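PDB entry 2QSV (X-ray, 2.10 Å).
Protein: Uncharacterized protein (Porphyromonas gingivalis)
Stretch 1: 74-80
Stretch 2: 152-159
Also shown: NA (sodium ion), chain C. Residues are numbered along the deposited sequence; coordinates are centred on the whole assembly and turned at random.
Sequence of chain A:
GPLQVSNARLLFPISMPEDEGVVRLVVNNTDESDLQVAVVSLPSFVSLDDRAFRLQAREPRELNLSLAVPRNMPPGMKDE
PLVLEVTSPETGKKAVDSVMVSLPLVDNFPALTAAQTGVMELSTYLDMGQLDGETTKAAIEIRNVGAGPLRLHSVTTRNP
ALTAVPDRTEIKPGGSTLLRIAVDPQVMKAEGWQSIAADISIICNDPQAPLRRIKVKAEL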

# COMPACT_ATOMS: atom_id res chain seq x y z
N PRO A 74 5.79 -10.63 -9.37
CA PRO A 74 5.18 -11.51 -8.36
C PRO A 74 4.06 -10.79 -7.53
O PRO A 74 4.12 -9.55 -7.37
CB PRO A 74 6.35 -11.86 -7.45
CG PRO A 74 7.35 -10.75 -7.65
CD PRO A 74 7.11 -10.12 -8.97
N PRO A 75 3.11 -11.56 -6.97
CA PRO A 75 2.07 -10.96 -6.13
C PRO A 75 2.60 -10.32 -4.83
O PRO A 75 3.74 -10.56 -4.43
CB PRO A 75 1.11 -12.12 -5.83
CG PRO A 75 1.90 -13.34 -6.05
CD PRO A 75 2.97 -13.04 -7.06
N GLY A 76 1.78 -9.51 -4.18
CA GLY A 76 2.22 -8.73 -3.04
C GLY A 76 1.77 -7.29 -3.19
O GLY A 76 1.35 -6.87 -4.26
N MSE A 77 1.89 -6.52 -2.13
CA MSE A 77 1.54 -5.09 -2.14
C MSE A 77 2.70 -4.32 -2.76
O MSE A 77 3.86 -4.48 -2.35
CB MSE A 77 1.30 -4.63 -0.70
CG MSE A 77 0.81 -3.17 -0.56
SE MSE A 77 -1.06 -3.09 -1.07
CE MSE A 77 -2.00 -3.97 0.42
N LYS A 78 2.40 -3.56 -3.81
CA LYS A 78 3.40 -2.75 -4.49
C LYS A 78 3.11 -1.30 -4.11
O LYS A 78 1.95 -0.89 -4.10
CB LYS A 78 3.28 -2.94 -6.01
CG LYS A 78 3.07 -4.39 -6.48
CD LYS A 78 4.34 -5.24 -6.15
CE LYS A 78 4.13 -6.71 -6.49
NZ LYS A 78 5.29 -7.53 -6.02
N ASP A 79 4.13 -0.56 -3.77
CA ASP A 79 4.01 0.86 -3.43
C ASP A 79 5.09 1.57 -4.20
O ASP A 79 6.25 1.32 -3.94
CB ASP A 79 4.24 1.11 -1.94
CG ASP A 79 3.28 0.35 -1.07
OD1 ASP A 79 2.06 0.60 -1.15
OD2 ASP A 79 3.73 -0.50 -0.28
N GLU A 80 4.72 2.39 -5.18
CA GLU A 80 5.70 3.10 -6.00
C GLU A 80 5.24 4.53 -6.24
O GLU A 80 4.05 4.77 -6.44
CB GLU A 80 5.92 2.38 -7.33
CG GLU A 80 6.69 1.03 -7.25
CD GLU A 80 7.17 0.57 -8.62
OE1 GLU A 80 7.61 1.42 -9.46
OE2 GLU A 80 7.10 -0.63 -8.87
N LEU A 152 2.91 -16.19 2.07
CA LEU A 152 2.64 -14.83 2.52
C LEU A 152 3.45 -13.94 1.61
O LEU A 152 4.66 -13.79 1.80
CB LEU A 152 3.04 -14.62 3.99
CG LEU A 152 2.53 -15.58 5.05
CD1 LEU A 152 2.94 -15.15 6.48
CD2 LEU A 152 1.01 -15.86 4.97
N HIS A 153 2.81 -13.45 0.55
CA HIS A 153 3.51 -12.65 -0.43
C HIS A 153 3.96 -11.31 0.13
O HIS A 153 5.02 -10.82 -0.23
CB HIS A 153 2.64 -12.42 -1.65
CG HIS A 153 2.15 -13.67 -2.29
ND1 HIS A 153 3.00 -14.68 -2.69
CD2 HIS A 153 0.90 -14.07 -2.62
CE1 HIS A 153 2.30 -15.63 -3.26
NE2 HIS A 153 1.02 -15.29 -3.23
N SER A 154 3.15 -10.68 0.97
CA SER A 154 3.60 -9.44 1.63
C SER A 154 2.84 -9.24 2.94
O SER A 154 1.73 -9.74 3.09
CB SER A 154 3.41 -8.20 0.70
OG SER A 154 2.04 -8.04 0.41
N VAL A 155 3.46 -8.53 3.87
CA VAL A 155 2.86 -8.22 5.14
C VAL A 155 3.21 -6.75 5.35
O VAL A 155 4.38 -6.43 5.53
CB VAL A 155 3.38 -9.09 6.34
CG1 VAL A 155 2.81 -8.56 7.64
CG2 VAL A 155 2.98 -10.63 6.19
N THR A 156 2.22 -5.87 5.27
CA THR A 156 2.50 -4.45 5.30
C THR A 156 1.70 -3.68 6.38
O THR A 156 0.55 -4.04 6.72
CB THR A 156 2.38 -3.79 3.89
OG1 THR A 156 1.17 -4.18 3.27
CG2 THR A 156 3.58 -4.18 2.94
N THR A 157 2.35 -2.68 6.96
CA THR A 157 1.70 -1.76 7.87
C THR A 157 1.86 -0.30 7.33
O THR A 157 2.87 0.04 6.67
CB THR A 157 2.24 -1.93 9.33
OG1 THR A 157 3.65 -1.75 9.34
CG2 THR A 157 1.92 -3.36 9.90
N ARG A 158 0.88 0.54 7.57
CA ARG A 158 0.98 1.95 7.16
C ARG A 158 1.27 2.86 8.39
O ARG A 158 1.94 3.87 8.27
CB ARG A 158 -0.31 2.43 6.44
CG ARG A 158 -0.70 1.63 5.16
CD ARG A 158 0.37 1.63 4.08
NE ARG A 158 -0.11 1.06 2.80
CZ ARG A 158 0.65 0.44 1.87
NH1 ARG A 158 1.96 0.27 2.08
NH2 ARG A 158 0.09 -0.01 0.73
N ASN A 159 0.79 2.48 9.55
CA ASN A 159 1.04 3.25 10.75
C ASN A 159 2.48 3.11 11.25
O ASN A 159 2.97 1.97 11.41
CB ASN A 159 0.01 2.83 11.81
CG ASN A 159 -0.04 3.78 12.99
OD1 ASN A 159 0.97 4.00 13.69
ND2 ASN A 159 -1.21 4.32 13.23
NA NA C . 4.69 0.84 9.83
O HOH W 1 5.05 2.61 8.06
O HOH W 2 6.56 0.66 10.76
O HOH W 3 6.14 -0.95 8.64

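Two strands that cross at 52° meet here with stretch 2 contributing side chains, while stretch 1 offers both backbone and side-chain atoms, and the one hydrogen bond that reaches a backbone atom across the contact ends on a serine hydroxyl: Met77 N donates to Ser154 OG at 3.0 Å, with an N-H...O angle of 153°. The axes of strands 76-80 and 152-157 approach to 5.5 Å, and the nearest CA atoms, those of Gly76 and His153, lie 4.9 Å apart. Ser154, in the p rotamer, points its CA-to-CB bond toward stretch 1, and its short side chain brings the hydroxyl to the Met77 amide while also letting Ser154 OG pack 3.5 Å from Gly76 CA.

Gly76 is called for by its backbone angles, 132/168, which would jam a CB against the carbonyl oxygen of Pro75; an ideal Gly76 CB would also sit 3.6 Å from His153 O and 3.7 Å from Ser154 CB.

Just before the glycine, Pro75 lies over one face of the His153 imidazole. Pro75 CG stands 3.5 Å from the centroid of the His153 ring, 7° off the ring normal, a CH-pi contact in which a compact, rigid ring meets a flat aromatic surface. The Pro75 backbone also comes close, with Pro75 O 3.5 Å from His153 CB. His153 NE2 is hydrogen-bonded elsewhere in the structure, so the ring can pack against proline without leaving that nitrogen unsatisfied.

Met77, present as selenomethionine, has its CA-to-CB bond pointing toward stretch 2 and covers the middle of the contact. Its t chi1 sets Met77 CG 4.0 Å from Thr156 OG1 and 3.5 Å from Arg158 NH2, so it packs beside both a threonine and a guanidinium group; chi2 and chi3, both p, place SE and CE beyond.

Asp79 and Arg158 add a salt bridge. The CA-to-CB bond of Arg158 points sideways, but the side chain is long enough to bring its end to Asp79, whose CA-to-CB bond points toward stretch 2. Arg158 NH1 donates to Asp79 OD2 at 3.0 Å and 161°; Arg158 NH2 reaches Asp79 OD1 at 2.8 Å, a weak hydrogen bond at 121°. Two nitrogens thus meet two carboxylate oxygens.

The CA-to-CB bond of Lys78 points away from stretch 2, though the end of the side chain comes nearer, and Lys78 NZ donates to Pro74 O at 2.7 Å within its own stretch. Altogether, 361 Å² is buried between the two stretches, both sides summed.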